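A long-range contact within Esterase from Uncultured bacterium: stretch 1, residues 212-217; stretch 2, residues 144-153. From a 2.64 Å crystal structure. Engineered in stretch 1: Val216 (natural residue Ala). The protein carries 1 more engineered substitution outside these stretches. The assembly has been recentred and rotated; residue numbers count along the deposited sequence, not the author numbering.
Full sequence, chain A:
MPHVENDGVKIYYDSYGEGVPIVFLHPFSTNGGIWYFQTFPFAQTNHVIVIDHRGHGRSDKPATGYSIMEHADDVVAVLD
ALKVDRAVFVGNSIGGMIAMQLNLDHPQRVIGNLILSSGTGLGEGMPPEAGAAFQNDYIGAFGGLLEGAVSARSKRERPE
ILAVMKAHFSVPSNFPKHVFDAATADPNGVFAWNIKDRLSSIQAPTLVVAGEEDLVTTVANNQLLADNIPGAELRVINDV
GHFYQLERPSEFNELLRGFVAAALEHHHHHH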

# COMPACT_ATOMS: atom_id res chain seq x y z
N GLU A 212 -5.66 1.04 -23.05
CA GLU A 212 -5.59 1.56 -24.41
C GLU A 212 -4.33 2.38 -24.66
O GLU A 212 -3.73 2.31 -25.73
CB GLU A 212 -6.83 2.42 -24.70
CG GLU A 212 -6.84 3.05 -26.09
CD GLU A 212 -7.71 4.28 -26.15
OE1 GLU A 212 -8.06 4.82 -25.07
OE2 GLU A 212 -8.04 4.73 -27.27
N GLU A 213 -3.91 3.15 -23.65
CA GLU A 213 -2.78 4.05 -23.81
C GLU A 213 -1.47 3.48 -23.27
O GLU A 213 -0.48 4.20 -23.15
CB GLU A 213 -3.07 5.38 -23.12
CG GLU A 213 -4.22 6.16 -23.72
CD GLU A 213 -4.37 7.53 -23.10
OE1 GLU A 213 -3.34 8.19 -22.85
OE2 GLU A 213 -5.52 7.95 -22.85
N ASP A 214 -1.47 2.19 -22.94
CA ASP A 214 -0.25 1.56 -22.44
C ASP A 214 0.76 1.39 -23.58
O ASP A 214 0.47 0.74 -24.59
CB ASP A 214 -0.56 0.21 -21.80
CG ASP A 214 0.61 -0.36 -21.01
OD1 ASP A 214 1.74 0.15 -21.15
OD2 ASP A 214 0.40 -1.32 -20.25
N LEU A 215 1.93 1.98 -23.40
CA LEU A 215 3.01 1.93 -24.39
C LEU A 215 4.15 1.04 -23.90
O LEU A 215 4.97 0.59 -24.69
CB LEU A 215 3.51 3.34 -24.70
CG LEU A 215 2.50 4.23 -25.41
CD1 LEU A 215 2.94 5.68 -25.45
CD2 LEU A 215 2.27 3.72 -26.82
N VAL A 216 4.18 0.80 -22.59
CA VAL A 216 5.11 -0.15 -21.97
C VAL A 216 4.73 -1.57 -22.38
O VAL A 216 5.59 -2.37 -22.77
CB VAL A 216 5.08 -0.04 -20.43
CG1 VAL A 216 5.91 -1.14 -19.79
CG2 VAL A 216 5.58 1.33 -20.00
N THR A 217 3.44 -1.87 -22.27
CA THR A 217 2.87 -3.10 -22.80
C THR A 217 1.75 -2.71 -23.76
O THR A 217 0.66 -2.27 -23.35
CB THR A 217 2.35 -4.03 -21.67
OG1 THR A 217 3.42 -4.89 -21.25
CG2 THR A 217 1.20 -4.90 -22.14
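Stretch 2 144-153: GLLEGAVSAR

Stretch 2 opens in a helix that begins earlier in the chain and takes in Gly144, Leu145 and Leu146, passes through a type I beta turn from Leu146 to Ala149, and runs on to a new helix that starts at Ala152. Stretch 1 forms no regular helix or strand, so the contact is a loop lying against a helix-to-helix connection, and direction is best judged from the pairing of CA atoms. Glu213 CA lies 5.4 Å from Ser151 CA, Asp214 CA 5.3 Å from Ala149 CA, and Leu215 CA 5.0 Å from Gly148 CA. As numbering rises in stretch 1 it falls in stretch 2, so the two segments run antiparallel in register. Together they bury 360 Å², both sides summed.

Two hydrogen bonds span the contact, and each uses a backbone NH. At the turn, Leu215 N donates to Gly148 O at 2.9 Å with an N-H...O angle of 157°, a nearly straight bond that fixes the pairing of these two residues. The turn itself is held by Ala149 N bonding to Leu146 O at 3.1 Å, while Gly148 N bonds to Leu145 O at 3.2 Å. At the start of the second helix, Ala152 N donates to Glu213 OE1 at 3.0 Å and 158°. Glu213 reaches this NH with chi1 in m and chi2 in t, its CA-to-CB bond directed toward stretch 2; its carboxylate also packs on Ser151, with OE1 3.3 Å from Ser151 CA. Ser151, with chi1 in p, is the N-cap residue of that helix, and its side chain caps a backbone N just beyond the stretch.

The apolar packing centres on Val216, an engineered residue that is Ala in the natural sequence. Its CA-to-CB bond points toward stretch 2, and with chi1 at 173° its CG2 lies 3.6 Å from Leu145 CD2 and 3.6 Å from Ala149 CB. The same methyl approaches the backbone closely, with Val216 CG2 3.2 Å from Leu145 O.

Close backbone approach at Gly148 accompanies the absence of a side chain there: an ideal CB on Gly148 would point toward stretch 1 and stand a tight 3.1 Å from Leu215 CB. Asp214 supports the loop from within stretch 1, since its OD1 accepts a hydrogen bond from Thr217 N at 2.9 Å and 171°. Its OD2 is hydrogen-bonded elsewhere in the structure.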

# COMPACT_ATOMS: atom_id res chain seq x y z
N GLY A 144 11.63 7.68 -18.89
CA GLY A 144 11.08 7.79 -20.23
C GLY A 144 10.09 6.68 -20.54
O GLY A 144 9.06 6.92 -21.16
N LEU A 145 10.41 5.46 -20.11
CA LEU A 145 9.51 4.33 -20.30
C LEU A 145 8.24 4.50 -19.47
O LEU A 145 7.15 4.12 -19.91
CB LEU A 145 10.20 3.02 -19.93
CG LEU A 145 9.40 1.73 -20.09
CD1 LEU A 145 10.23 0.69 -20.82
CD2 LEU A 145 8.95 1.19 -18.74
N LEU A 146 8.38 5.07 -18.28
CA LEU A 146 7.26 5.21 -17.36
C LEU A 146 6.30 6.31 -17.79
O LEU A 146 5.13 6.30 -17.39
CB LEU A 146 7.77 5.47 -15.95
CG LEU A 146 7.48 4.30 -15.01
CD1 LEU A 146 7.91 2.99 -15.65
CD2 LEU A 146 8.17 4.50 -13.68
N GLU A 147 6.77 7.25 -18.59
CA GLU A 147 5.88 8.27 -19.13
C GLU A 147 4.90 7.69 -20.15
O GLU A 147 3.94 8.35 -20.55
CB GLU A 147 6.68 9.41 -19.75
CG GLU A 147 7.14 10.44 -18.73
CD GLU A 147 8.03 11.51 -19.33
OE1 GLU A 147 8.36 11.42 -20.53
OE2 GLU A 147 8.40 12.45 -18.59
N GLY A 148 5.13 6.45 -20.56
CA GLY A 148 4.23 5.77 -21.47
C GLY A 148 3.42 4.69 -20.77
O GLY A 148 2.71 3.91 -21.41
N ALA A 149 3.52 4.66 -19.44
CA ALA A 149 2.86 3.63 -18.64
C ALA A 149 1.53 4.11 -18.06
O ALA A 149 0.74 3.31 -17.57
CB ALA A 149 3.78 3.17 -17.52
N VAL A 150 1.29 5.41 -18.12
CA VAL A 150 0.04 5.97 -17.61
C VAL A 150 -0.66 6.78 -18.69
O VAL A 150 -0.02 7.38 -19.55
CB VAL A 150 0.28 6.85 -16.37
CG1 VAL A 150 0.61 5.98 -15.16
CG2 VAL A 150 1.38 7.86 -16.63
N SER A 151 -1.99 6.79 -18.64
CA SER A 151 -2.78 7.52 -19.62
C SER A 151 -2.69 9.02 -19.38
O SER A 151 -2.25 9.46 -18.31
CB SER A 151 -4.24 7.07 -19.59
OG SER A 151 -4.88 7.51 -18.40
N ALA A 152 -3.09 9.81 -20.37
CA ALA A 152 -3.10 11.26 -20.25
C ALA A 152 -4.07 11.69 -19.15
O ALA A 152 -3.78 12.60 -18.37
CB ALA A 152 -3.47 11.90 -21.57
N ARG A 153 -5.22 11.02 -19.10
CA ARG A 153 -6.23 11.29 -18.08
C ARG A 153 -5.68 11.01 -16.69
O ARG A 153 -5.97 11.74 -15.74
CB ARG A 153 -7.47 10.43 -18.35
CG ARG A 153 -8.66 10.72 -17.45
CD ARG A 153 -9.84 9.88 -17.89
NE ARG A 153 -10.97 9.97 -16.98
CZ ARG A 153 -12.21 10.28 -17.37
NH1 ARG A 153 -12.46 10.54 -18.64
NH2 ARG A 153 -13.19 10.34 -16.47